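Local coordinates for protein flagellin B1 (Methanocaldococcus jannaschii DSM 2661, PDB 5YA6) that is an archaeal flagellin, a subunit of the archaellum filament whose rotation drives swimming, and binds a calcium ion at a conserved metal site, at the calcium ion site and the interface of chains A and B. Coordinates in Å, arbitrary orientation; residue numbers count along the deposited sequence, not the author numbering. Chains: chain A/B, Flagellin B1.

Contact 1: the calcium ion site. Residues chain A 102-107, 111, 113, 116. With CA (calcium ion), chain C.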
ATOM      1  N   ASP A 102     -20.826  18.610   1.956  1.00  9.96           N
ATOM      2  CA  ASP A 102     -21.154  18.833   0.538  1.00 10.12           C
ATOM      3  C   ASP A 102     -21.918  20.181   0.555  1.00 11.49           C
ATOM      4  O   ASP A 102     -22.551  20.534   1.587  1.00 12.45           O
ATOM      5  CB  ASP A 102     -21.998  17.706  -0.024  1.00 10.91           C
ATOM      6  CG  ASP A 102     -22.068  17.701  -1.582  1.00 14.89           C
ATOM      7  OD1 ASP A 102     -21.466  18.620  -2.213  1.00  9.32           O
ATOM      8  OD2 ASP A 102     -22.576  16.668  -2.123  1.00 11.45           O
ATOM      9  N   ALA A 103     -21.771  20.966  -0.507  1.00 10.48           N
ATOM     10  CA  ALA A 103     -22.506  22.259  -0.611  1.00 11.05           C
ATOM     11  C   ALA A 103     -23.235  22.442  -1.933  1.00 13.13           C
ATOM     12  O   ALA A 103     -23.840  23.467  -2.127  1.00 14.81           O
ATOM     13  CB  ALA A 103     -21.536  23.406  -0.426  1.00 10.16           C
ATOM     14  N   ASP A 104     -23.142  21.494  -2.849  1.00 12.13           N
ATOM     15  CA  ASP A 104     -23.805  21.568  -4.146  1.00 12.70           C
ATOM     16  C   ASP A 104     -24.543  20.298  -4.570  1.00 12.00           C
ATOM     17  O   ASP A 104     -24.992  20.170  -5.721  1.00 14.09           O
ATOM     18  CB  ASP A 104     -22.860  22.074  -5.225  1.00 13.09           C
ATOM     19  CG  ASP A 104     -21.771  21.094  -5.594  1.00 14.12           C
ATOM     20  OD1 ASP A 104     -21.640  20.000  -4.983  1.00 11.08           O
ATOM     21  OD2 ASP A 104     -21.105  21.391  -6.602  1.00 16.45           O
ATOM     22  N   GLY A 105     -24.648  19.311  -3.707  1.00 11.05           N
ATOM     23  CA  GLY A 105     -25.304  18.071  -3.985  1.00 10.48           C
ATOM     24  C   GLY A 105     -24.488  17.083  -4.900  1.00 10.96           C
ATOM     25  O   GLY A 105     -24.961  16.007  -5.214  1.00 11.74           O
ATOM     26  N   SER A 106     -23.252  17.488  -5.215  1.00 10.05           N
ATOM     27  CA  SER A 106     -22.477  16.674  -6.144  1.00  9.96           C
ATOM     28  C   SER A 106     -22.235  15.258  -5.679  1.00 11.12           C
ATOM     29  O   SER A 106     -22.316  14.321  -6.494  1.00 11.07           O
ATOM     30  CB  SER A 106     -21.147  17.327  -6.489  1.00 10.63           C
ATOM     31  OG  SER A 106     -20.263  17.432  -5.380  1.00 10.20           O
ATOM     32  N   LEU A 107     -21.981  15.061  -4.389  1.00 11.60           N
ATOM     33  CA  LEU A 107     -21.737  13.741  -3.911  1.00 12.33           C
ATOM     34  C   LEU A 107     -22.975  12.856  -3.961  1.00 14.95           C
ATOM     35  O   LEU A 107     -22.854  11.655  -4.109  1.00 17.30           O
ATOM     36  CB  LEU A 107     -21.191  13.787  -2.509  1.00 12.89           C
ATOM     37  CG  LEU A 107     -19.722  14.054  -2.317  1.00 11.89           C
ATOM     38  CD1 LEU A 107     -19.313  14.266  -0.860  1.00 12.03           C
ATOM     39  CD2 LEU A 107     -18.959  12.851  -2.929  1.00 13.07           C
ATOM     40  N   VAL A 111     -20.033  12.579  -7.400  1.00 13.04           N
ATOM     41  CA  VAL A 111     -19.013  13.479  -7.848  1.00 12.24           C
ATOM     42  C   VAL A 111     -18.506  14.264  -6.630  1.00 10.55           C
ATOM     43  O   VAL A 111     -19.291  14.879  -5.928  1.00 10.63           O
ATOM     44  CB  VAL A 111     -19.500  14.448  -8.949  1.00 12.85           C
ATOM     45  CG1 VAL A 111     -18.430  15.462  -9.307  1.00 13.92           C
ATOM     46  CG2 VAL A 111     -19.953  13.667 -10.191  1.00 13.83           C
ATOM     47  N   ASN A 113     -16.137  17.367  -5.237  1.00 10.91           N
ATOM     48  CA  ASN A 113     -15.503  18.605  -5.726  1.00 11.53           C
ATOM     49  C   ASN A 113     -15.077  19.437  -4.584  1.00 11.66           C
ATOM     50  O   ASN A 113     -15.121  18.988  -3.440  1.00 10.43           O
ATOM     51  CB  ASN A 113     -16.384  19.326  -6.799  1.00 12.50           C
ATOM     52  CG  ASN A 113     -17.747  19.737  -6.299  1.00 14.39           C
ATOM     53  OD1 ASN A 113     -17.973  19.726  -5.118  1.00 10.72           O
ATOM     54  ND2 ASN A 113     -18.705  20.002  -7.229  1.00 16.77           N
ATOM     55  N   ASP A 116     -15.562  19.289  -0.460  1.00  9.57           N
ATOM     56  CA  ASP A 116     -16.336  18.112  -0.064  1.00  9.20           C
ATOM     57  C   ASP A 116     -15.508  17.160   0.795  1.00  8.81           C
ATOM     58  O   ASP A 116     -14.267  17.021   0.574  1.00  9.03           O
ATOM     59  CB  ASP A 116     -16.749  17.298  -1.280  1.00  9.14           C
ATOM     60  CG  ASP A 116     -17.892  17.987  -2.139  1.00  8.64           C
ATOM     61  OD1 ASP A 116     -18.412  19.058  -1.765  1.00  8.12           O
ATOM     62  OD2 ASP A 116     -18.227  17.342  -3.162  1.00  8.64           O
TER
HETATM   63 CA    CA C 301     -19.807  19.148  -3.757  1.00 10.14          CA
HETATM   64  O   HOH W   1     -19.807  21.427  -2.885  1.00 10.55           O
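The calcium ion lies in an acidic, loop-rich segment, residues 102 to 116, where oxygen atoms of A:Asp102, A:Asp104, A:Ser106, A:Asn113 and A:Asp116 and a water give it at least seven ligand atoms; the D-x-D-G-S run at its start resembles the opening of an EF-hand-type calcium loop. A:Asp116 is the bidentate ligand. From CB, CG stands anti to the carbonyl carbon and beside the backbone N (chi1 -73°), and the two-oxygen grip brings CG to 2.8 Å from the ion. At the tip, OD1 binds calcium at 2.4 Å and OD2 at 2.5 Å, and OD2 also accepts a nearly straight hydrogen bond from the backbone N of A:Asn113, which comes from above the carboxylate plane. An alanine here would remove both carboxylate oxygens and would probably weaken calcium binding and loosen the backbone turn that A:Asp116 OD2 holds at A:Asn113.

The other carboxylates divide their work. A:Asp102, with CG anti to the backbone N, gives OD1 to the ion at 2.3 Å, while OD2 takes the backbone N-H of A:Leu107 on its syn lone pair at 2.8 Å. A:Asp104 adopts the crowded first torsion (chi1 70°) and binds through OD1, on which the N-H of A:Ser106 descends from above the plane. Its OD2 receives ND2 of A:Asn113 at 2.8 Å, close to the amide plane, so the carboxamide is held with its OD1 on calcium. The A:Ser106 hydroxyl OG binds the metal and donates to the backbone O of A:Val111 at 2.8 Å. The bound water is also held by A:Ala103 N. Three carboxylates, if all ionised, would more than offset the charge of the dication, which in turn probably favours their ionised forms. The site sits in loops at one end of the subunit, joining the loop and 3-10 helix 106-109 after strand 101-101 to the turn between strands 111-112 and 117-123.

Contact 2: the interface of chains A and B. Residues chain A 57, 137-139, 153; chain B 141, 143, 149, 151.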
ATOM      1  N   ASP A  57      -2.386  -9.277   5.021  1.00 12.61           N
ATOM      2  CA  ASP A  57      -2.129 -10.721   5.321  1.00 13.95           C
ATOM      3  C   ASP A  57      -1.985 -11.560   4.049  1.00 13.77           C
ATOM      4  O   ASP A  57      -2.568 -12.679   3.924  1.00 14.14           O
ATOM      5  CB  ASP A  57      -3.183 -11.310   6.228  1.00 16.60           C
ATOM      6  CG  ASP A  57      -2.695 -12.592   6.916  1.00 17.87           C
ATOM      7  OD1 ASP A  57      -1.465 -12.816   7.065  1.00 19.69           O
ATOM      8  OD2 ASP A  57      -3.555 -13.356   7.264  1.00 22.57           O
ATOM      9  N   GLU A 137      -0.773  -4.729   9.513  1.00 11.38           N
ATOM     10  CA  GLU A 137      -0.469  -3.721   8.488  1.00 12.21           C
ATOM     11  C   GLU A 137      -1.556  -3.782   7.389  1.00 11.20           C
ATOM     12  O   GLU A 137      -1.811  -4.833   6.831  1.00 12.12           O
ATOM     13  CB  GLU A 137       0.857  -4.026   7.814  1.00 14.39           C
ATOM     14  CG  GLU A 137       2.054  -4.214   8.737  1.00 15.60           C
ATOM     15  CD  GLU A 137       2.436  -2.942   9.434  1.00 20.84           C
ATOM     16  OE1 GLU A 137       3.395  -3.007  10.252  1.00 27.46           O
ATOM     17  OE2 GLU A 137       1.859  -1.878   9.129  1.00 19.62           O
ATOM     18  N   VAL A 138      -2.130  -2.620   7.081  1.00 11.40           N
ATOM     19  CA  VAL A 138      -3.080  -2.500   5.970  1.00 10.13           C
ATOM     20  C   VAL A 138      -2.599  -1.372   5.075  1.00  9.12           C
ATOM     21  O   VAL A 138      -2.310  -0.267   5.540  1.00 10.45           O
ATOM     22  CB  VAL A 138      -4.494  -2.257   6.482  1.00 10.68           C
ATOM     23  CG1 VAL A 138      -5.450  -2.063   5.304  1.00 10.84           C
ATOM     24  CG2 VAL A 138      -4.955  -3.433   7.377  1.00 11.35           C
ATOM     25  N   SER A 139      -2.495  -1.661   3.782  1.00  9.76           N
ATOM     26  CA  SER A 139      -1.970  -0.720   2.807  1.00 10.63           C
ATOM     27  C   SER A 139      -3.000  -0.671   1.677  1.00 10.81           C
ATOM     28  O   SER A 139      -3.663  -1.649   1.361  1.00 13.19           O
ATOM     29  CB  SER A 139      -0.640  -1.228   2.230  1.00 11.48           C
ATOM     30  OG  SER A 139       0.242  -1.510   3.244  1.00 13.98           O
ATOM     31  N   GLN A 153      -2.736   3.779   4.684  1.00 10.15           N
ATOM     32  CA  GLN A 153      -1.655   3.054   5.326  1.00 11.33           C
ATOM     33  C   GLN A 153      -1.801   3.181   6.837  1.00 11.82           C
ATOM     34  O   GLN A 153      -1.698   4.282   7.368  1.00 13.61           O
ATOM     35  CB  GLN A 153      -0.332   3.646   4.971  1.00 13.78           C
ATOM     36  CG  GLN A 153       0.852   2.913   5.610  1.00 16.51           C
ATOM     37  CD  GLN A 153       0.798   1.397   5.417  1.00 18.30           C
ATOM     38  OE1 GLN A 153       0.684   0.973   4.286  1.00 21.98           O
ATOM     39  NE2 GLN A 153       0.876   0.564   6.507  1.00 22.71           N
TER
ATOM     40  N   GLN B 141       3.273  -4.352   0.075  1.00  9.55           N
ATOM     41  CA  GLN B 141       3.723  -5.101   1.213  1.00  9.46           C
ATOM     42  C   GLN B 141       4.534  -6.278   0.640  1.00  9.50           C
ATOM     43  O   GLN B 141       4.244  -6.789  -0.441  1.00 10.33           O
ATOM     44  CB  GLN B 141       2.576  -5.664   2.073  1.00  9.71           C
ATOM     45  CG  GLN B 141       1.742  -4.507   2.718  1.00  9.86           C
ATOM     46  CD  GLN B 141       0.719  -5.051   3.712  1.00 10.82           C
ATOM     47  OE1 GLN B 141       0.685  -6.242   3.998  1.00 11.22           O
ATOM     48  NE2 GLN B 141      -0.088  -4.143   4.303  1.00  9.88           N
ATOM     49  N   GLN B 143       5.395  -9.955   1.854  1.00 10.54           N
ATOM     50  CA  GLN B 143       4.797 -10.875   2.782  1.00 10.96           C
ATOM     51  C   GLN B 143       5.380 -12.309   2.586  1.00 12.18           C
ATOM     52  O   GLN B 143       5.013 -13.012   1.672  1.00 12.33           O
ATOM     53  CB  GLN B 143       3.306 -10.911   2.510  1.00 12.02           C
ATOM     54  CG  GLN B 143       2.555 -11.828   3.498  1.00 11.99           C
ATOM     55  CD  GLN B 143       2.655 -11.416   4.930  1.00 12.14           C
ATOM     56  OE1 GLN B 143       2.047 -10.414   5.371  1.00 14.07           O
ATOM     57  NE2 GLN B 143       3.466 -12.179   5.702  1.00 15.42           N
ATOM     58  N   PRO B 149       4.698  -8.566   7.551  1.00 13.08           N
ATOM     59  CA  PRO B 149       5.253  -8.036   6.307  1.00 12.22           C
ATOM     60  C   PRO B 149       6.006  -6.747   6.425  1.00 12.88           C
ATOM     61  O   PRO B 149       5.720  -5.908   7.307  1.00 13.20           O
ATOM     62  CB  PRO B 149       3.986  -7.772   5.463  1.00 13.08           C
ATOM     63  CG  PRO B 149       2.973  -7.367   6.516  1.00 13.13           C
ATOM     64  CD  PRO B 149       3.244  -8.254   7.672  1.00 13.78           C
ATOM     65  N   VAL B 151       6.500  -3.055   4.674  1.00 10.58           N
ATOM     66  CA  VAL B 151       5.530  -2.145   4.120  1.00 11.42           C
ATOM     67  C   VAL B 151       6.259  -1.120   3.241  1.00 10.99           C
ATOM     68  O   VAL B 151       7.285  -0.503   3.659  1.00 11.68           O
ATOM     69  CB  VAL B 151       4.805  -1.346   5.240  1.00 12.82           C
ATOM     70  CG1 VAL B 151       3.920  -0.270   4.622  1.00 14.33           C
ATOM     71  CG2 VAL B 151       4.006  -2.352   6.051  1.00 13.31           C
TER
HETATM   72  O   HOH W   2      -0.721  -7.224   6.216  1.00 11.30           O
HETATM   73  O   HOH W   3       0.647 -11.160   7.651  1.00 23.80           O
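Residues A:Glu137, A:Val138 and A:Ser139 run in extended conformation along strand 137-143, facing B:Gln141 of the equivalent strand 137-143 in the partner and B:Val151 of its strand 150-155, whereas A:Asp57 sits in a turn with positive phi (54°). The chains are copies related by two-fold symmetry, so each contact recurs with the chains exchanged; this pairing may not be the one used in the filament.

B:Gln141 carries the direct polar contact. Its chain is extended beyond CG (chi2 -173°), and the amide NE2 makes two nearly straight bonds close to its own plane. One goes to the A:Ser139 hydroxyl OG at 2.9 Å; the other reaches the backbone O of A:Glu137 at 3.1 Å from almost directly above the carbonyl plane. A:Ser139 OG in turn donates to A:Gln153 OE1 at 2.7 Å, on an in-plane lone pair, so the accepting hydroxyl is fixed from within chain A.

Beside this polar row, B:Val151 splits its branches. CG1 meets the bent A:Gln153 tip to tip, 3.6 Å from CD, while CG2 packs obliquely against A:Glu137, 3.8 Å from its carboxylate carbon CD. A:Glu137, bent at chi2, also crosses B:Pro149, so its aliphatic stem lies over both apolar groups.

At the other end, water carries the contact. Water 3 bridges the A:Asp57 carboxylate oxygen OD1 and B:Gln143 OE1. Water 2 joins A:Asp57 N and A:Glu137 O to the amide oxygen OE1 of B:Gln141, lying 2.8 Å from that OE1.

Contact 1 and contact 2 share no residue, and the centres of their C-alpha atoms lie about 32 Å apart. The calcium site uses the segment from 102 to 116, between strands 101-101 and 117-123, whereas the interface draws on strands 137-143 and 150-155, the loop residue before the latter and the turn after strand 51-56. Calcium ligands therefore play no direct part in this patch. The ion more likely stabilises the fold of each subunit, while contact 2 pairs two such subunits in the deposited assembly, a pairing that may not be the filament's. Any mutual influence would probably be indirect, through the body of the subunit.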